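Local atomic coordinates of TIGR00266 family protein (Pseudomonas aeruginosa, PDB entry 1YOX), a protein that is of unknown function but belongs to the AIM24 family, named for mitochondrial biogenesis and grouped with the cupins. Residues V100-L105 with L156-A161; G109-C114 with K150-G155; V90-P95 with F119-Y124; L182-D187 with T219-S224; D190-L195 with T213-G218. All coordinates share one frame; numbering follows the deposited sequence.

Contact 1 (V100-L105 with L156-A161); sequences VVAVDL and LVFVHA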
# COMPACT_ATOMS: atom_id res chain seq x y z
N VAL C 100 1.50 -12.24 1.16
CA VAL C 100 0.85 -13.36 1.78
C VAL C 100 1.91 -14.46 1.89
O VAL C 100 2.76 -14.57 1.03
CB VAL C 100 -0.37 -13.81 0.93
CG1 VAL C 100 -1.04 -15.03 1.50
CG2 VAL C 100 -1.39 -12.64 0.80
N VAL C 101 1.91 -15.22 2.97
CA VAL C 101 2.74 -16.42 3.03
C VAL C 101 1.90 -17.58 3.51
O VAL C 101 1.10 -17.45 4.45
CB VAL C 101 4.02 -16.30 3.95
CG1 VAL C 101 5.22 -15.66 3.21
CG2 VAL C 101 3.73 -15.61 5.24
N ALA C 102 2.07 -18.71 2.83
CA ALA C 102 1.45 -19.96 3.25
C ALA C 102 2.39 -20.56 4.25
O ALA C 102 3.60 -20.55 4.06
CB ALA C 102 1.25 -20.90 2.06
N VAL C 103 1.87 -21.05 5.36
CA VAL C 103 2.72 -21.73 6.30
C VAL C 103 2.06 -23.08 6.56
O VAL C 103 0.91 -23.15 7.01
CB VAL C 103 2.93 -20.91 7.61
CG1 VAL C 103 3.76 -21.70 8.63
CG2 VAL C 103 3.60 -19.54 7.32
N ASP C 104 2.78 -24.15 6.23
CA ASP C 104 2.30 -25.49 6.55
C ASP C 104 2.54 -25.70 8.02
O ASP C 104 3.65 -25.54 8.50
CB ASP C 104 3.00 -26.57 5.71
CG ASP C 104 2.30 -27.92 5.79
OD1 ASP C 104 1.78 -28.29 6.87
OD2 ASP C 104 2.27 -28.63 4.78
N LEU C 105 1.48 -26.01 8.74
CA LEU C 105 1.63 -26.24 10.16
C LEU C 105 2.57 -27.43 10.41
O LEU C 105 3.43 -27.37 11.33
CB LEU C 105 0.26 -26.37 10.83
CG LEU C 105 -0.34 -25.15 11.59
CD1 LEU C 105 0.30 -23.82 11.24
CD2 LEU C 105 -1.86 -25.07 11.50
N LEU C 156 -2.92 -26.13 6.28
CA LEU C 156 -2.41 -24.86 5.76
C LEU C 156 -3.05 -23.63 6.38
O LEU C 156 -4.26 -23.54 6.59
CB LEU C 156 -2.52 -24.80 4.25
CG LEU C 156 -1.49 -25.68 3.57
CD1 LEU C 156 -1.90 -25.89 2.12
CD2 LEU C 156 -0.08 -25.08 3.67
N VAL C 157 -2.17 -22.68 6.63
CA VAL C 157 -2.48 -21.43 7.29
C VAL C 157 -1.89 -20.37 6.35
O VAL C 157 -0.89 -20.63 5.70
CB VAL C 157 -1.84 -21.47 8.71
CG1 VAL C 157 -0.93 -20.32 8.99
CG2 VAL C 157 -2.91 -21.75 9.80
N PHE C 158 -2.53 -19.22 6.24
CA PHE C 158 -2.01 -18.13 5.41
C PHE C 158 -2.02 -16.88 6.28
O PHE C 158 -3.04 -16.55 6.93
CB PHE C 158 -2.87 -17.92 4.16
CG PHE C 158 -3.03 -19.16 3.33
CD1 PHE C 158 -3.96 -20.15 3.68
CD2 PHE C 158 -2.21 -19.38 2.21
CE1 PHE C 158 -4.09 -21.32 2.94
CE2 PHE C 158 -2.34 -20.56 1.44
CZ PHE C 158 -3.28 -21.52 1.80
N VAL C 159 -0.87 -16.23 6.34
CA VAL C 159 -0.72 -15.07 7.17
C VAL C 159 -0.25 -13.94 6.26
O VAL C 159 0.33 -14.19 5.21
CB VAL C 159 0.26 -15.31 8.42
CG1 VAL C 159 -0.29 -16.38 9.38
CG2 VAL C 159 1.65 -15.65 7.98
N HIS C 160 -0.51 -12.69 6.67
CA HIS C 160 -0.17 -11.55 5.84
C HIS C 160 0.85 -10.62 6.53
O HIS C 160 0.69 -10.30 7.70
CB HIS C 160 -1.47 -10.82 5.51
CG HIS C 160 -1.28 -9.48 4.88
ND1 HIS C 160 -1.37 -9.28 3.51
CD2 HIS C 160 -1.03 -8.26 5.41
CE1 HIS C 160 -1.19 -8.00 3.24
NE2 HIS C 160 -0.98 -7.36 4.37
N ALA C 161 1.87 -10.18 5.79
CA ALA C 161 2.85 -9.19 6.29
C ALA C 161 2.74 -7.85 5.58
O ALA C 161 2.93 -7.77 4.37
CB ALA C 161 4.28 -9.74 6.16
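V157 O is gripped from strand 98-104 by one N-H and, more weakly, by a CA-H: V103 N makes a straight hydrogen bond of 2.8 Å to it (173° at the hydrogen), and A102 CA adds a CA-H...O contact at 3.5 Å. V157 N returns a more bent bond to V103 O, 3.1 Å long. V101 and V159 form the second such antiparallel pair: V101 N binds V159 O at 2.9 Å and V159 N binds V101 O at 3.0 Å, with both donors nearly on the line of the C=O they meet. The four valines share one face, where V101 CG2 and V159 CG2 stand only 3.4 Å apart, a tight pair. Each methyl lies between its own backbone N and carbonyl carbon, and the two side chains cross obliquely. Past the strand end, L105 CD2 reaches V157 CG2 at 3.9 Å, the leucine lying at about a right angle to the valine. The opposite face carries V100, A102, D104, L156, F158 and H160; here A102 CB approaches F158 CE2 at 3.7 Å, obliquely to the ring. In this edge pair strand 98-104 is outermost within this chain, strand 119-123 flanks strand 156-162 on its other side, the valine face packs on L112 and C114 in the second sheet of a beta sandwich, and F158 rests on V20 and I22 of strand 19-24.

Contact 2 (G109-C114 with K150-G155); sequences GGRLFC and KLEGDG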
# COMPACT_ATOMS: atom_id res chain seq x y z
N GLY C 109 5.70 -27.88 13.55
CA GLY C 109 5.32 -28.54 14.79
C GLY C 109 3.84 -28.56 15.08
O GLY C 109 3.41 -29.09 16.09
N GLY C 110 3.04 -28.02 14.17
CA GLY C 110 1.59 -28.01 14.33
C GLY C 110 1.09 -26.90 15.22
O GLY C 110 0.02 -27.02 15.83
N ARG C 111 1.85 -25.80 15.30
CA ARG C 111 1.42 -24.61 16.04
C ARG C 111 2.08 -23.32 15.54
O ARG C 111 3.31 -23.24 15.41
CB ARG C 111 1.66 -24.77 17.53
CG ARG C 111 0.99 -23.68 18.39
CD ARG C 111 0.69 -24.19 19.78
NE ARG C 111 1.92 -24.66 20.44
CZ ARG C 111 2.00 -25.75 21.19
NH1 ARG C 111 0.93 -26.52 21.39
NH2 ARG C 111 3.17 -26.07 21.74
N LEU C 112 1.28 -22.30 15.27
CA LEU C 112 1.88 -21.01 14.96
C LEU C 112 1.20 -19.94 15.77
O LEU C 112 0.02 -20.02 16.06
CB LEU C 112 1.87 -20.72 13.44
CG LEU C 112 2.57 -19.46 12.89
CD1 LEU C 112 4.08 -19.50 12.97
CD2 LEU C 112 2.10 -19.18 11.44
N PHE C 113 2.00 -18.96 16.18
CA PHE C 113 1.53 -17.76 16.84
C PHE C 113 1.45 -16.62 15.85
O PHE C 113 2.37 -16.40 15.04
CB PHE C 113 2.44 -17.41 18.01
CG PHE C 113 2.43 -18.45 19.10
CD1 PHE C 113 3.34 -19.50 19.09
CD2 PHE C 113 1.46 -18.41 20.10
CE1 PHE C 113 3.31 -20.50 20.10
CE2 PHE C 113 1.43 -19.39 21.12
CZ PHE C 113 2.35 -20.42 21.11
N CYS C 114 0.36 -15.88 15.92
CA CYS C 114 0.04 -14.96 14.85
C CYS C 114 -0.60 -13.71 15.38
O CYS C 114 -1.57 -13.81 16.10
CB CYS C 114 -0.96 -15.65 13.92
SG CYS C 114 -1.02 -14.86 12.39
N LYS C 150 -3.27 -18.28 18.53
CA LYS C 150 -2.59 -19.57 18.29
C LYS C 150 -3.35 -20.38 17.26
O LYS C 150 -4.55 -20.58 17.35
CB LYS C 150 -2.31 -20.39 19.57
CG LYS C 150 -3.50 -20.68 20.46
CD LYS C 150 -3.14 -21.72 21.57
CE LYS C 150 -4.32 -21.93 22.55
NZ LYS C 150 -3.91 -22.49 23.89
N LEU C 151 -2.60 -20.81 16.26
CA LEU C 151 -3.12 -21.61 15.17
C LEU C 151 -2.47 -22.99 15.34
O LEU C 151 -1.23 -23.11 15.30
CB LEU C 151 -2.75 -21.00 13.81
CG LEU C 151 -2.82 -19.47 13.65
CD1 LEU C 151 -2.23 -19.01 12.33
CD2 LEU C 151 -4.24 -18.95 13.82
N GLU C 152 -3.29 -24.01 15.56
CA GLU C 152 -2.75 -25.37 15.67
C GLU C 152 -3.48 -26.41 14.78
O GLU C 152 -4.66 -26.28 14.48
CB GLU C 152 -2.60 -25.82 17.15
CG GLU C 152 -3.73 -25.38 18.10
CD GLU C 152 -3.30 -25.26 19.56
OE1 GLU C 152 -2.08 -25.21 19.87
OE2 GLU C 152 -4.20 -25.22 20.43
N GLY C 153 -2.76 -27.44 14.36
CA GLY C 153 -3.37 -28.45 13.52
C GLY C 153 -2.34 -28.90 12.53
O GLY C 153 -1.17 -28.60 12.69
N ASP C 154 -2.78 -29.62 11.50
CA ASP C 154 -1.85 -30.22 10.55
C ASP C 154 -2.02 -29.70 9.13
O ASP C 154 -1.49 -30.28 8.16
CB ASP C 154 -1.95 -31.76 10.59
CG ASP C 154 -3.20 -32.29 9.89
OD1 ASP C 154 -4.26 -31.62 9.97
OD2 ASP C 154 -3.12 -33.38 9.25
N GLY C 155 -2.74 -28.58 9.00
CA GLY C 155 -3.08 -28.05 7.68
C GLY C 155 -2.38 -26.76 7.31
O GLY C 155 -1.40 -26.34 7.96
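L112 and L151 form the tight centre of this antiparallel pair, L112 N binding L151 O at 2.6 Å and L151 N binding L112 O at 2.7 Å. R111 CA also points its hydrogen at L151 O, 3.1 Å away, so that oxygen has two partners. On the leucine face, L151 CD1 touches C114 CB at 3.9 Å and more loosely L112 CD2, and the cluster continues onto V157 and V159. On the other face the F113 ring packs on F185, but the ends of K150, R111 and E152 are looser. R111 and E152 lie side by side, their flat groups turned 61° apart. Their closest approach is R111 CD to E152 OE1, 3.0 Å; R111 NH1 reaches the same E152 OE1, which lies at the guanidinium edge in its plane, only as a long salt bridge of 3.6 Å. The bend at chi3 (57°) turns NE back from an extended course, while R111 NH2 finds a stronger partner in D187. Where the strands end, G153 N bonds to G110 O at 3.2 Å, coming from above the carbonyl plane. One face packed on the second sheet and the other carrying charged groups and F113 is consistent with the beta sandwich of a cupin-like fold.

Contact 3 (V90-P95 with F119-Y124); sequences VAFAAP and FLCAAY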
# COMPACT_ATOMS: atom_id res chain seq x y z
N VAL C 90 -12.38 -19.35 -3.86
CA VAL C 90 -12.62 -18.15 -3.05
C VAL C 90 -11.27 -17.47 -2.80
O VAL C 90 -10.34 -18.14 -2.39
CB VAL C 90 -13.16 -18.47 -1.63
CG1 VAL C 90 -13.82 -17.25 -1.01
CG2 VAL C 90 -14.08 -19.66 -1.62
N ALA C 91 -11.19 -16.16 -3.02
CA ALA C 91 -9.96 -15.41 -2.75
C ALA C 91 -10.06 -14.48 -1.50
O ALA C 91 -11.14 -13.96 -1.18
CB ALA C 91 -9.52 -14.62 -4.00
N PHE C 92 -8.91 -14.29 -0.83
CA PHE C 92 -8.81 -13.51 0.41
C PHE C 92 -7.61 -12.60 0.32
O PHE C 92 -6.62 -12.97 -0.28
CB PHE C 92 -8.66 -14.42 1.64
CG PHE C 92 -9.77 -15.41 1.79
CD1 PHE C 92 -9.59 -16.75 1.42
CD2 PHE C 92 -11.01 -15.00 2.27
CE1 PHE C 92 -10.59 -17.66 1.54
CE2 PHE C 92 -12.06 -15.90 2.40
CZ PHE C 92 -11.86 -17.24 2.04
N ALA C 93 -7.74 -11.39 0.89
CA ALA C 93 -6.64 -10.41 1.05
C ALA C 93 -6.83 -9.59 2.34
O ALA C 93 -7.98 -9.32 2.76
CB ALA C 93 -6.54 -9.50 -0.12
N ALA C 94 -5.72 -9.21 2.96
CA ALA C 94 -5.76 -8.34 4.14
C ALA C 94 -6.14 -6.90 3.73
O ALA C 94 -6.00 -6.53 2.56
CB ALA C 94 -4.43 -8.37 4.86
N PRO C 95 -6.63 -6.08 4.69
CA PRO C 95 -7.04 -4.71 4.34
C PRO C 95 -5.93 -3.67 4.39
O PRO C 95 -6.22 -2.48 4.60
CB PRO C 95 -8.15 -4.41 5.34
CG PRO C 95 -7.85 -5.31 6.55
CD PRO C 95 -6.88 -6.39 6.12
N PHE C 119 -3.47 -12.68 10.65
CA PHE C 119 -4.21 -13.86 10.19
C PHE C 119 -5.04 -13.56 8.92
O PHE C 119 -5.82 -12.62 8.88
CB PHE C 119 -5.11 -14.44 11.30
CG PHE C 119 -5.95 -15.60 10.84
CD1 PHE C 119 -5.39 -16.87 10.72
CD2 PHE C 119 -7.28 -15.41 10.48
CE1 PHE C 119 -6.18 -17.96 10.27
CE2 PHE C 119 -8.07 -16.50 10.02
CZ PHE C 119 -7.51 -17.77 9.92
N LEU C 120 -4.84 -14.36 7.87
CA LEU C 120 -5.63 -14.21 6.63
C LEU C 120 -6.68 -15.32 6.44
O LEU C 120 -7.89 -15.05 6.38
CB LEU C 120 -4.72 -14.10 5.39
CG LEU C 120 -5.44 -13.85 4.07
CD1 LEU C 120 -6.46 -12.70 4.24
CD2 LEU C 120 -4.45 -13.54 2.97
N CYS C 121 -6.24 -16.57 6.31
CA CYS C 121 -7.18 -17.71 6.32
C CYS C 121 -6.48 -19.02 6.63
O CYS C 121 -5.24 -19.09 6.65
CB CYS C 121 -7.95 -17.83 5.00
SG CYS C 121 -6.87 -17.99 3.63
N ALA C 122 -7.29 -20.04 6.88
CA ALA C 122 -6.77 -21.36 7.18
C ALA C 122 -7.73 -22.46 6.74
O ALA C 122 -8.95 -22.25 6.61
CB ALA C 122 -6.52 -21.47 8.63
N ALA C 123 -7.14 -23.64 6.52
CA ALA C 123 -7.87 -24.86 6.24
C ALA C 123 -8.81 -25.18 7.38
O ALA C 123 -8.45 -25.01 8.56
CB ALA C 123 -6.88 -25.99 6.03
N TYR C 124 -10.02 -25.62 7.03
CA TYR C 124 -10.92 -26.19 8.02
C TYR C 124 -10.16 -27.25 8.83
O TYR C 124 -9.35 -28.00 8.27
CB TYR C 124 -12.19 -26.77 7.37
CG TYR C 124 -13.20 -27.20 8.41
CD1 TYR C 124 -13.71 -26.27 9.33
CD2 TYR C 124 -13.62 -28.53 8.52
CE1 TYR C 124 -14.63 -26.66 10.33
CE2 TYR C 124 -14.53 -28.94 9.52
CZ TYR C 124 -15.03 -27.99 10.42
OH TYR C 124 -15.94 -28.33 11.40
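F92 meets a classic beta bulge: L120 and C121 both stand opposite F158, and both direct their side chains toward F92, across the gap between a four-stranded and a six-stranded antiparallel sheet. The F92 side chain starts at CB, which L120 CD1 touches at 3.8 Å and L120 CG at 4.1 Å. F92 CG lies anti to the carbonyl carbon, beside the backbone N (chi1 -57°). Ring atom CD1 takes the next contact, with C121 SG at 3.7 Å, while C121 CB lies over one face of the ring. The sulfur stands 4.6 Å from the F92 ring centroid and 48° off the ring normal, an oblique sulfur-aromatic contact. Beyond these segments the ring meets F80 edge-to-face and packs on V30 and A32 of strand 29-32. The contact is buried, its side chains meeting through carbon and sulfur atoms, and the backbones stay apart, A94 and L120 being the nearest CA pair at 6.4 Å. At its margin A93 packs on S224 of a second subunit. The two branches of L120 meet the backbone of the other segment: CD2 is 3.9 Å from F92 O, and CD1 is 3.7 Å from A93 C.

Contact 4 (L182-D187 with T219-S224); sequences LVAFTD and TVWLQS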
# COMPACT_ATOMS: atom_id res chain seq x y z
N LEU C 182 5.59 -7.47 14.66
CA LEU C 182 5.55 -8.93 14.77
C LEU C 182 4.37 -9.58 14.04
O LEU C 182 3.23 -9.45 14.46
CB LEU C 182 5.55 -9.35 16.25
CG LEU C 182 5.83 -10.82 16.63
CD1 LEU C 182 7.10 -11.32 16.04
CD2 LEU C 182 5.85 -10.99 18.17
N VAL C 183 4.65 -10.29 12.97
CA VAL C 183 3.65 -11.06 12.26
C VAL C 183 3.31 -12.38 12.95
O VAL C 183 2.18 -12.57 13.43
CB VAL C 183 4.08 -11.35 10.80
CG1 VAL C 183 2.98 -12.12 10.04
CG2 VAL C 183 4.39 -10.06 10.09
N ALA C 184 4.30 -13.28 12.98
CA ALA C 184 4.15 -14.67 13.42
C ALA C 184 5.46 -15.19 14.03
O ALA C 184 6.54 -14.67 13.73
CB ALA C 184 3.73 -15.56 12.23
N PHE C 185 5.34 -16.22 14.88
CA PHE C 185 6.50 -16.97 15.39
C PHE C 185 6.13 -18.39 15.86
O PHE C 185 5.00 -18.67 16.27
CB PHE C 185 7.22 -16.21 16.52
CG PHE C 185 6.35 -15.91 17.72
CD1 PHE C 185 6.32 -16.78 18.81
CD2 PHE C 185 5.59 -14.76 17.78
CE1 PHE C 185 5.53 -16.51 19.92
CE2 PHE C 185 4.80 -14.49 18.88
CZ PHE C 185 4.77 -15.37 19.96
N THR C 186 7.13 -19.26 15.78
CA THR C 186 7.02 -20.68 16.13
C THR C 186 7.19 -20.82 17.63
O THR C 186 7.44 -19.83 18.33
CB THR C 186 8.16 -21.47 15.45
OG1 THR C 186 9.42 -20.90 15.82
CG2 THR C 186 8.04 -21.39 13.93
N ASP C 187 7.08 -22.05 18.14
CA ASP C 187 7.41 -22.37 19.53
C ASP C 187 8.91 -22.18 19.77
O ASP C 187 9.68 -22.12 18.81
CB ASP C 187 7.02 -23.81 19.86
CG ASP C 187 5.57 -23.96 20.27
OD1 ASP C 187 5.15 -23.33 21.28
OD2 ASP C 187 4.84 -24.73 19.60
N THR C 219 11.70 -19.58 14.32
CA THR C 219 11.49 -18.67 13.22
C THR C 219 10.62 -17.52 13.68
O THR C 219 9.66 -17.71 14.42
CB THR C 219 10.83 -19.38 12.03
OG1 THR C 219 11.45 -20.66 11.86
CG2 THR C 219 10.99 -18.59 10.73
N VAL C 220 11.00 -16.32 13.27
CA VAL C 220 10.16 -15.16 13.45
C VAL C 220 9.79 -14.62 12.09
O VAL C 220 10.63 -14.55 11.17
CB VAL C 220 10.88 -14.01 14.21
CG1 VAL C 220 9.87 -12.92 14.55
CG2 VAL C 220 11.54 -14.51 15.48
N TRP C 221 8.53 -14.18 12.00
CA TRP C 221 8.05 -13.45 10.82
C TRP C 221 7.70 -12.00 11.19
O TRP C 221 6.85 -11.75 12.04
CB TRP C 221 6.89 -14.20 10.19
CG TRP C 221 7.04 -15.71 10.32
CD1 TRP C 221 7.13 -16.45 11.49
CD2 TRP C 221 7.11 -16.64 9.26
NE1 TRP C 221 7.27 -17.79 11.21
CE2 TRP C 221 7.25 -17.94 9.85
CE3 TRP C 221 7.09 -16.53 7.88
CZ2 TRP C 221 7.36 -19.09 9.09
CZ3 TRP C 221 7.18 -17.68 7.11
CH2 TRP C 221 7.32 -18.95 7.72
N LEU C 222 8.38 -11.06 10.54
CA LEU C 222 8.22 -9.65 10.83
C LEU C 222 7.73 -8.88 9.60
O LEU C 222 7.91 -9.33 8.49
CB LEU C 222 9.55 -9.05 11.33
CG LEU C 222 10.19 -9.68 12.57
CD1 LEU C 222 11.59 -9.14 12.78
CD2 LEU C 222 9.33 -9.47 13.80
N GLN C 223 7.12 -7.72 9.83
CA GLN C 223 6.56 -6.94 8.74
C GLN C 223 7.07 -5.52 8.86
O GLN C 223 7.14 -4.98 9.98
CB GLN C 223 5.02 -6.98 8.80
CG GLN C 223 4.35 -6.22 9.97
CD GLN C 223 2.93 -6.69 10.24
OE1 GLN C 223 2.59 -7.09 11.36
NE2 GLN C 223 2.10 -6.70 9.21
N SER C 224 7.45 -4.93 7.72
CA SER C 224 7.96 -3.57 7.71
C SER C 224 6.90 -2.48 7.90
O SER C 224 7.22 -1.39 8.36
CB SER C 224 8.71 -3.30 6.40
OG SER C 224 7.84 -3.35 5.29
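W221 CG lies beside the backbone N, anti to the carbonyl carbon (chi1 -34°), 3.6 Å from A184 O; T186 OG1 sits between its own backbone N and carbonyl carbon (chi1 56°), where it meets T219 N. W221 CD1 comes within 2.9 Å of A184 O, which lies in the ring plane at its edge; the approach is tight, possibly strained, and doubtful in detail. A184 CB packs against the same W221 carbon, and T219 CG2 covers part of one indole face. W221 NE1 is buried and has no polar partner in the model. W221 N also binds A184 O, at 2.7 Å. T186 OG1 accepts from T219 N at 3.0 Å and donates to D187 O, and T186 N bonds to T219 O. At the other end W221 O accepts twice: from V183 N at 2.8 Å with a bent bond (133°), and from A184 N at 3.1 Å, much straighter. On the face away from the indole, L182 CD1 touches V220 CG1 at 3.5 Å and also L222 CD2. S224 O bonds to N38 of a third subunit. V183 and A184, both facing W221, make a classic beta bulge between antiparallel strands of a beta-sandwich sheet.

Contact 5 (D190-L195 with T213-G218); sequences DYDVQL and TLKGSG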
# COMPACT_ATOMS: atom_id res chain seq x y z
N ASP C 190 10.41 -16.87 23.26
CA ASP C 190 9.77 -16.15 24.36
C ASP C 190 9.59 -14.68 23.97
O ASP C 190 10.45 -14.10 23.29
CB ASP C 190 10.64 -16.24 25.61
CG ASP C 190 9.87 -15.98 26.89
OD1 ASP C 190 9.87 -14.80 27.38
OD2 ASP C 190 9.27 -16.97 27.41
N TYR C 191 8.49 -14.09 24.40
CA TYR C 191 8.14 -12.72 24.03
C TYR C 191 7.59 -11.99 25.25
O TYR C 191 6.90 -12.57 26.09
CB TYR C 191 7.09 -12.70 22.90
CG TYR C 191 5.77 -13.37 23.29
CD1 TYR C 191 4.67 -12.60 23.70
CD2 TYR C 191 5.64 -14.76 23.28
CE1 TYR C 191 3.48 -13.21 24.10
CE2 TYR C 191 4.45 -15.38 23.67
CZ TYR C 191 3.38 -14.61 24.08
OH TYR C 191 2.19 -15.23 24.45
N ASP C 192 7.90 -10.71 25.34
CA ASP C 192 7.11 -9.84 26.21
C ASP C 192 7.25 -8.39 25.77
O ASP C 192 8.26 -8.00 25.18
CB ASP C 192 7.43 -10.03 27.70
CG ASP C 192 8.72 -9.38 28.11
OD1 ASP C 192 8.65 -8.40 28.90
OD2 ASP C 192 9.79 -9.83 27.63
N VAL C 193 6.20 -7.64 26.07
CA VAL C 193 6.00 -6.30 25.58
C VAL C 193 6.28 -5.32 26.71
O VAL C 193 5.77 -5.46 27.81
CB VAL C 193 4.53 -6.11 25.11
CG1 VAL C 193 4.30 -4.68 24.60
CG2 VAL C 193 4.17 -7.13 24.03
N GLN C 194 7.12 -4.33 26.43
CA GLN C 194 7.40 -3.27 27.37
C GLN C 194 7.17 -1.91 26.72
O GLN C 194 7.37 -1.74 25.53
CB GLN C 194 8.85 -3.37 27.86
CG GLN C 194 9.12 -4.56 28.79
CD GLN C 194 8.12 -4.67 29.93
OE1 GLN C 194 7.99 -3.75 30.75
NE2 GLN C 194 7.40 -5.79 29.99
N LEU C 195 6.76 -0.94 27.52
CA LEU C 195 6.87 0.45 27.11
C LEU C 195 8.32 0.81 27.34
O LEU C 195 8.79 0.76 28.47
CB LEU C 195 5.98 1.34 27.97
CG LEU C 195 5.30 2.61 27.44
CD1 LEU C 195 5.35 3.61 28.57
CD2 LEU C 195 5.88 3.20 26.17
N THR C 213 10.39 -8.00 23.08
CA THR C 213 11.65 -8.72 23.14
C THR C 213 11.40 -10.20 22.93
O THR C 213 10.62 -10.82 23.66
CB THR C 213 12.36 -8.53 24.47
OG1 THR C 213 12.54 -7.13 24.69
CG2 THR C 213 13.74 -9.21 24.47
N LEU C 214 12.06 -10.72 21.91
CA LEU C 214 12.02 -12.13 21.55
C LEU C 214 13.31 -12.83 21.95
O LEU C 214 14.40 -12.32 21.69
CB LEU C 214 11.80 -12.29 20.04
CG LEU C 214 10.45 -11.81 19.49
CD1 LEU C 214 10.34 -12.12 18.01
CD2 LEU C 214 9.32 -12.44 20.22
N LYS C 215 13.21 -14.01 22.54
CA LYS C 215 14.42 -14.74 22.92
C LYS C 215 14.24 -16.26 22.83
O LYS C 215 13.27 -16.80 23.36
CB LYS C 215 14.89 -14.32 24.33
CG LYS C 215 13.94 -14.71 25.47
CD LYS C 215 14.19 -13.89 26.76
CE LYS C 215 13.61 -12.45 26.69
NZ LYS C 215 12.16 -12.36 26.24
N GLY C 216 15.17 -16.93 22.15
CA GLY C 216 15.12 -18.39 22.04
C GLY C 216 15.38 -19.01 20.68
O GLY C 216 16.30 -18.62 19.97
N SER C 217 14.53 -19.96 20.32
CA SER C 217 14.75 -20.87 19.20
C SER C 217 14.52 -20.37 17.78
O SER C 217 15.46 -19.91 17.10
CB SER C 217 13.84 -22.10 19.39
OG SER C 217 12.51 -21.79 18.99
N GLY C 218 13.27 -20.50 17.35
CA GLY C 218 12.93 -20.79 15.97
C GLY C 218 12.87 -19.70 14.94
O GLY C 218 13.86 -19.03 14.68
O HOH W 1 12.76 -9.39 27.78
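D190 and K215 open a run of antiparallel pairing in which the strand segments meet at 164°. D190 N binds K215 O and K215 N binds D190 O, both at 2.9 Å; two residues on, T213 N binds D192 O at 3.0 Å and D192 N binds T213 O at 3.2 Å. Between them lies the non-hydrogen-bonded pair Y191 and L214, where CA-H...O contacts run from Y191 CA to T213 O and from L214 CA to D190 O. K215 shares a face with D190, D192 and T213. Its chain bends at chi3 (77°), which turns CE, and again at chi4 (50°), which sets NZ near both carboxylates. K215 NZ makes a salt bridge to D190 OD1 at 3.5 Å and a long one to D192 OD2 at 3.7 Å. A water donates to D192 OD2 and holds K215 NZ only weakly. D192 OD1 is occupied by Q194 NE2, at 3.1 Å on its own strand. The contact lies at the protein surface, and the acidic pair would be expected to stabilise the lysine charge. On the other face L214 CD2 touches Y191 CB at 3.5 Å, and the Y191 ring goes on to meet F185. Consecutive antiparallel strands 189-195 and 210-216 form a beta hairpin with a long, partly unmodelled connection, one face carrying a salt-bridge network.

In the fold
Contacts 1 and 2 are stacked, centres about 10 Å apart: strands 98-104 and 156-162 lie in one six-stranded sheet, 111-115 and 146-152 in the facing one, and the chain passes between the sheets at L105, whose O probably bonds to G110 N at 2.9 Å. Contact 3 spans from contact 1's sheet to the four-stranded sheet through F92; within the six-stranded sheet, a probable bond of 2.7 Å from F158 N to C121 O ties it to contact 1. Contact 4 continues contact 2's sheet: F113 O probably receives F185 N, and R111 reaches D187. Contact 5 lies farther out, about 27 Å from contact 3 between centres, and meets contact 4 where F185 touches Y191.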